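Local structure of ArCE4A (Arthrobacter sp. AW19M34-1, 5LFZ) at residues H86-I89 against T90-T93; V129-R132 against L133-Y136. The protein probably catalyses the metal-dependent removal of acetyl groups from N-acetylated carbohydrate polymers, as a deacetylase of carbohydrate esterase family 4. All blocks are in the same frame, centred on the assembly; numbering follows the deposited sequence.

Contact 1: residues H86-I89 against T90-T93; sequences HKDI and TKLT. With NI (nickel (II) ion), chain B.
Asp88 meets Thr90 and Lys91 in a tight local turn, in the surface loop that leads from strand 78-81 to helix 94-112. The Asp88 carboxylate folds over the start of a short 3-10 turn. CG lies anti to the backbone N (chi1 -179°), which sets the carboxylate beside the carbonyl carbon, on the side of Thr90. OD1 accepts two bonds from Thr90. Thr90 OG1 donates to Asp88 OD1 at 2.6 Å, from well above the carboxylate plane. The amide N of Thr90 donates to Asp88 OD1 at 2.9 Å, on the anti side but tilted out of the carboxylate plane, from the same face as the hydroxyl. This second bond defines an Asx turn. The two bonds together grip one oxygen and limit the rotation of the carboxylate. The main chain continues the turn, with Lys91 N bonded to Asp88 O at 3.0 Å and Leu92 N to Ile89 O at 3.1 Å.

Just upstream, His86 NE2 binds the nickel ion at 2.1 Å. His82, Asp33 and three waters complete the site. His82 and His86 form the H-x-x-x-H motif of family 4 esterases, so the turn follows directly on a metal ligand. Tyr123 meets the His86 ring edge-to-face.

The extended Lys91 chain crosses the Asp88 side chain at about a right angle, and its CE packs on Asp88 CB at 3.7 Å. Its charged end does not reach the carboxylate: Lys91 NZ stays 5.2 Å from Asp88 OD2. Instead, one water accepts from both Lys91 NZ and Asp88 N. Leu92 sets its CG near Asp88 O, and its side chain also touches Ile97 and Glu100. Thr93 takes the N-cap position of helix 94-112, with OG1 bonded to Gly96 N.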
ATOM      1  N   HIS A  86       4.914   9.001   9.972  1.00 28.20           N
ATOM      2  CA  HIS A  86       5.404   7.628  10.157  1.00 29.58           C
ATOM      3  C   HIS A  86       5.737   7.285  11.604  1.00 32.35           C
ATOM      4  O   HIS A  86       6.722   6.599  11.881  1.00 31.18           O
ATOM      5  CB  HIS A  86       6.634   7.363   9.276  1.00 34.26           C
ATOM      6  CG  HIS A  86       6.812   5.920   8.912  1.00 30.77           C
ATOM      7  ND1 HIS A  86       7.490   5.026   9.714  1.00 33.26           N
ATOM      8  CD2 HIS A  86       6.385   5.210   7.840  1.00 29.69           C
ATOM      9  CE1 HIS A  86       7.478   3.832   9.150  1.00 31.17           C
ATOM     10  NE2 HIS A  86       6.817   3.918   8.009  1.00 33.82           N
ATOM     11  N   LYS A  87       4.913   7.748  12.530  1.00 32.75           N
ATOM     12  CA  LYS A  87       5.091   7.380  13.926  1.00 31.14           C
ATOM     13  C   LYS A  87       4.307   6.105  14.248  1.00 30.85           C
ATOM     14  O   LYS A  87       3.214   5.882  13.726  1.00 32.23           O
ATOM     15  CB  LYS A  87       4.664   8.530  14.847  1.00 33.87           C
ATOM     16  CG  LYS A  87       5.583   9.742  14.763  1.00 36.45           C
ATOM     17  CD  LYS A  87       5.066  10.930  15.558  1.00 37.77           C
ATOM     18  CE  LYS A  87       5.962  12.144  15.335  1.00 42.67           C
ATOM     19  NZ  LYS A  87       5.544  13.335  16.128  1.00 47.07           N
ATOM     20  N   ASP A  88       4.896   5.259  15.086  1.00 33.21           N
ATOM     21  CA  ASP A  88       4.205   4.116  15.674  1.00 32.05           C
ATOM     22  C   ASP A  88       2.988   4.647  16.428  1.00 31.12           C
ATOM     23  O   ASP A  88       3.142   5.373  17.406  1.00 32.69           O
ATOM     24  CB  ASP A  88       5.173   3.361  16.602  1.00 30.36           C
ATOM     25  CG  ASP A  88       4.561   2.129  17.258  1.00 36.73           C
ATOM     26  OD1 ASP A  88       3.323   2.020  17.378  1.00 32.37           O
ATOM     27  OD2 ASP A  88       5.356   1.262  17.697  1.00 33.61           O
ATOM     28  N   ILE A  89       1.786   4.288  15.979  1.00 26.98           N
ATOM     29  CA  ILE A  89       0.577   4.877  16.548  1.00 26.33           C
ATOM     30  C   ILE A  89       0.360   4.435  17.990  1.00 32.25           C
ATOM     31  O   ILE A  89      -0.355   5.099  18.737  1.00 33.80           O
ATOM     32  CB  ILE A  89      -0.696   4.530  15.736  1.00 30.96           C
ATOM     33  CG1 ILE A  89      -1.048   3.050  15.879  1.00 35.49           C
ATOM     34  CG2 ILE A  89      -0.536   4.924  14.274  1.00 35.71           C
ATOM     35  CD1 ILE A  89      -2.350   2.672  15.221  1.00 38.33           C
ATOM     36  N   THR A  90       0.976   3.324  18.388  1.00 31.15           N
ATOM     37  CA  THR A  90       0.794   2.828  19.752  1.00 30.85           C
ATOM     38  C   THR A  90       1.605   3.653  20.746  1.00 33.03           C
ATOM     39  O   THR A  90       1.468   3.489  21.955  1.00 37.52           O
ATOM     40  CB  THR A  90       1.186   1.343  19.891  1.00 40.97           C
ATOM     41  OG1 THR A  90       2.609   1.201  19.789  1.00 39.85           O
ATOM     42  CG2 THR A  90       0.506   0.501  18.822  1.00 39.21           C
ATOM     43  N   LYS A  91       2.446   4.542  20.228  1.00 39.13           N
ATOM     44  CA  LYS A  91       3.207   5.460  21.068  1.00 41.37           C
ATOM     45  C   LYS A  91       2.426   6.730  21.357  1.00 39.47           C
ATOM     46  O   LYS A  91       2.870   7.570  22.135  1.00 41.66           O
ATOM     47  CB  LYS A  91       4.529   5.850  20.406  1.00 44.37           C
ATOM     48  CG  LYS A  91       5.535   4.741  20.180  1.00 43.87           C
ATOM     49  CD  LYS A  91       6.791   5.349  19.566  1.00 38.57           C
ATOM     50  CE  LYS A  91       7.774   4.308  19.075  1.00 35.63           C
ATOM     51  NZ  LYS A  91       8.890   4.963  18.335  1.00 36.14           N
ATOM     52  N   LEU A  92       1.271   6.882  20.717  1.00 41.06           N
ATOM     53  CA  LEU A  92       0.586   8.171  20.719  1.00 36.93           C
ATOM     54  C   LEU A  92      -0.646   8.233  21.610  1.00 41.70           C
ATOM     55  O   LEU A  92      -1.209   7.212  22.007  1.00 39.23           O
ATOM     56  CB  LEU A  92       0.188   8.550  19.293  1.00 35.12           C
ATOM     57  CG  LEU A  92       1.338   8.572  18.284  1.00 34.38           C
ATOM     58  CD1 LEU A  92       0.818   8.935  16.911  1.00 32.72           C
ATOM     59  CD2 LEU A  92       2.424   9.542  18.726  1.00 41.91           C
ATOM     60  N   THR A  93      -1.050   9.461  21.913  1.00 39.60           N
ATOM     61  CA  THR A  93      -2.294   9.726  22.617  1.00 42.27           C
ATOM     62  C   THR A  93      -3.463   9.652  21.648  1.00 36.72           C
ATOM     63  O   THR A  93      -3.272   9.507  20.441  1.00 34.21           O
ATOM     64  CB  THR A  93      -2.283  11.111  23.279  1.00 46.50           C
ATOM     65  OG1 THR A  93      -2.130  12.117  22.267  1.00 46.08           O
ATOM     66  CG2 THR A  93      -1.143  11.221  24.275  1.00 43.46           C
TER
HETATM   67 NI    NI B 301       6.346   2.553   6.529  0.54 22.68          NI
HETATM   68  O   HOH W   1       7.601   6.059  15.879  1.00 31.39           O
HETATM   69  O   HOH W   2       6.242   0.703   5.954  1.00 36.74           O
HETATM   70  O   HOH W   3       6.044   1.147   8.121  1.00 36.63           O
HETATM   71  O   HOH W   4       8.361   1.992   6.556  1.00 31.16           O

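Contact 2: residues V129-R132 against L133-Y136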
ATOM      1  N   VAL A 129      -7.106  -1.093  21.356  1.00 38.88           N
ATOM      2  CA  VAL A 129      -7.417   0.153  22.046  1.00 36.99           C
ATOM      3  C   VAL A 129      -7.071   1.375  21.184  1.00 38.68           C
ATOM      4  O   VAL A 129      -7.679   2.438  21.330  1.00 36.22           O
ATOM      5  CB  VAL A 129      -6.686   0.229  23.412  1.00 42.70           C
ATOM      6  CG1 VAL A 129      -5.184   0.375  23.221  1.00 41.00           C
ATOM      7  CG2 VAL A 129      -7.234   1.366  24.255  1.00 46.30           C
ATOM      8  N   TYR A 130      -6.118   1.219  20.269  1.00 39.45           N
ATOM      9  CA  TYR A 130      -5.742   2.304  19.367  1.00 31.87           C
ATOM     10  C   TYR A 130      -6.552   2.246  18.079  1.00 32.78           C
ATOM     11  O   TYR A 130      -6.985   3.273  17.560  1.00 36.79           O
ATOM     12  CB  TYR A 130      -4.245   2.244  19.035  1.00 30.65           C
ATOM     13  CG  TYR A 130      -3.358   2.071  20.241  1.00 33.64           C
ATOM     14  CD1 TYR A 130      -3.023   3.154  21.043  1.00 34.23           C
ATOM     15  CD2 TYR A 130      -2.851   0.823  20.577  1.00 36.64           C
ATOM     16  CE1 TYR A 130      -2.218   3.001  22.149  1.00 31.12           C
ATOM     17  CE2 TYR A 130      -2.041   0.660  21.683  1.00 36.41           C
ATOM     18  CZ  TYR A 130      -1.726   1.751  22.462  1.00 32.92           C
ATOM     19  OH  TYR A 130      -0.920   1.596  23.564  1.00 34.47           O
ATOM     20  N   ASP A 131      -6.760   1.033  17.577  1.00 34.25           N
ATOM     21  CA  ASP A 131      -7.373   0.833  16.266  1.00 36.45           C
ATOM     22  C   ASP A 131      -8.797   1.371  16.217  1.00 36.17           C
ATOM     23  O   ASP A 131      -9.275   1.793  15.166  1.00 33.50           O
ATOM     24  CB  ASP A 131      -7.360  -0.651  15.892  1.00 33.49           C
ATOM     25  CG  ASP A 131      -5.966  -1.250  15.932  1.00 33.81           C
ATOM     26  OD1 ASP A 131      -4.990  -0.475  15.983  1.00 36.79           O
ATOM     27  OD2 ASP A 131      -5.846  -2.492  15.909  1.00 36.47           O
ATOM     28  N   ARG A 132      -9.462   1.372  17.366  1.00 35.57           N
ATOM     29  CA  ARG A 132     -10.841   1.842  17.452  1.00 37.69           C
ATOM     30  C   ARG A 132     -10.965   3.318  17.063  1.00 36.93           C
ATOM     31  O   ARG A 132     -12.060   3.803  16.765  1.00 38.73           O
ATOM     32  CB  ARG A 132     -11.379   1.621  18.866  1.00 44.29           C
ATOM     33  CG  ARG A 132     -10.791   2.567  19.888  1.00 47.41           C
ATOM     34  CD  ARG A 132     -10.908   2.016  21.292  1.00 53.34           C
ATOM     35  NE  ARG A 132     -10.381   2.963  22.269  1.00 62.48           N
ATOM     36  CZ  ARG A 132     -11.125   3.871  22.889  1.00 65.38           C
ATOM     37  NH1 ARG A 132     -12.423   3.941  22.634  1.00 66.35           N
ATOM     38  NH2 ARG A 132     -10.575   4.703  23.763  1.00 67.10           N
ATOM     39  N   LEU A 133      -9.839   4.025  17.057  1.00 36.97           N
ATOM     40  CA  LEU A 133      -9.811   5.441  16.706  1.00 37.52           C
ATOM     41  C   LEU A 133      -9.587   5.669  15.213  1.00 41.92           C
ATOM     42  O   LEU A 133      -9.623   6.803  14.738  1.00 48.64           O
ATOM     43  CB  LEU A 133      -8.719   6.157  17.499  1.00 39.30           C
ATOM     44  CG  LEU A 133      -8.851   6.109  19.019  1.00 46.29           C
ATOM     45  CD1 LEU A 133      -7.712   6.876  19.674  1.00 48.66           C
ATOM     46  CD2 LEU A 133     -10.206   6.668  19.438  1.00 46.38           C
ATOM     47  N   ILE A 134      -9.354   4.592  14.476  1.00 37.49           N
ATOM     48  CA  ILE A 134      -9.042   4.706  13.057  1.00 32.14           C
ATOM     49  C   ILE A 134     -10.272   4.374  12.221  1.00 30.90           C
ATOM     50  O   ILE A 134     -10.820   3.277  12.317  1.00 33.02           O
ATOM     51  CB  ILE A 134      -7.864   3.794  12.684  1.00 30.57           C
ATOM     52  CG1 ILE A 134      -6.598   4.284  13.394  1.00 34.16           C
ATOM     53  CG2 ILE A 134      -7.645   3.767  11.179  1.00 31.58           C
ATOM     54  CD1 ILE A 134      -5.543   3.240  13.531  1.00 45.30           C
ATOM     55  N   PRO A 135     -10.708   5.331  11.389  1.00 30.42           N
ATOM     56  CA  PRO A 135     -11.987   5.251  10.678  1.00 33.04           C
ATOM     57  C   PRO A 135     -11.941   4.369   9.431  1.00 34.25           C
ATOM     58  O   PRO A 135     -12.888   4.378   8.645  1.00 30.10           O
ATOM     59  CB  PRO A 135     -12.254   6.708  10.300  1.00 34.87           C
ATOM     60  CG  PRO A 135     -10.894   7.274  10.081  1.00 32.44           C
ATOM     61  CD  PRO A 135      -9.975   6.568  11.060  1.00 32.05           C
ATOM     62  N   TYR A 136     -10.851   3.621   9.268  1.00 28.58           N
ATOM     63  CA  TYR A 136     -10.630   2.775   8.095  1.00 30.64           C
ATOM     64  C   TYR A 136     -10.193   1.381   8.527  1.00 25.66           C
ATOM     65  O   TYR A 136      -9.662   1.212   9.622  1.00 28.15           O
ATOM     66  CB  TYR A 136      -9.554   3.383   7.174  1.00 25.68           C
ATOM     67  CG  TYR A 136      -9.717   4.862   6.906  1.00 25.09           C
ATOM     68  CD1 TYR A 136     -10.860   5.348   6.291  1.00 31.63           C
ATOM     69  CD2 TYR A 136      -8.726   5.774   7.264  1.00 28.64           C
ATOM     70  CE1 TYR A 136     -11.024   6.693   6.045  1.00 38.88           C
ATOM     71  CE2 TYR A 136      -8.883   7.135   7.016  1.00 32.71           C
ATOM     72  CZ  TYR A 136     -10.037   7.585   6.404  1.00 33.34           C
ATOM     73  OH  TYR A 136     -10.242   8.928   6.149  1.00 36.30           O
TER
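Leu133 and Ile134 give their backbone N-H groups to Tyr130 and Asp131 in a local contact that leads from helix 128-131 toward strand 138-139. Leu133 N bonds to Tyr130 O at 3.0 Å. Ile134 N bonds to Asp131 O at 2.9 Å, closing a type I beta turn from Asp131 to Ile134. Asp131 is buried, and both carboxylate oxygens are satisfied: OD2 accepts from His126 ND1 and OD1 from Gly127 N.

Arg132 turns back on the helix. Its CG sits between the backbone N and the carbonyl carbon (chi1 72°), and the extended chain carries Arg132 NE to Val129 O at 2.9 Å. The N-H...O angle is modest, at 133°. Leu133 runs alongside Arg132, with Leu133 CD2 4.2 Å from Arg132 CG, and its side chain reaches Ala94 and Ile97 of helix 94-112. With an alanine at Leu133 the branched end is lost, and a gap would probably open between this turn and that helix.

Both bonds across the contact join main-chain atoms; the buried Asp131 carboxylate is tied to His126 and Gly127, just ahead of the helix, and Arg132 NE to Val129 O within it.

How the contacts relate
From the N terminus, contact 1 comes first. It closes a tight turn after strand 78-81, and the chain then runs straight into helix 94-112. Contact 2 closes a second tight turn later, between helix 128-131 and strand 138-139. The two are in series; they neither nest nor cross. In space they are neighbours: the centres of contact 1 and contact 2 lie about 12 Å apart. Ile89 CD1 packs on Ile134 CD1 at 3.7 Å, and the Tyr130 side chain lies against Ile89 and Thr90. Both contacts also lean on the first turns of helix 94-112. The beginning of that helix is thus shared by the loop after the nickel ligand His86 and by the later turn.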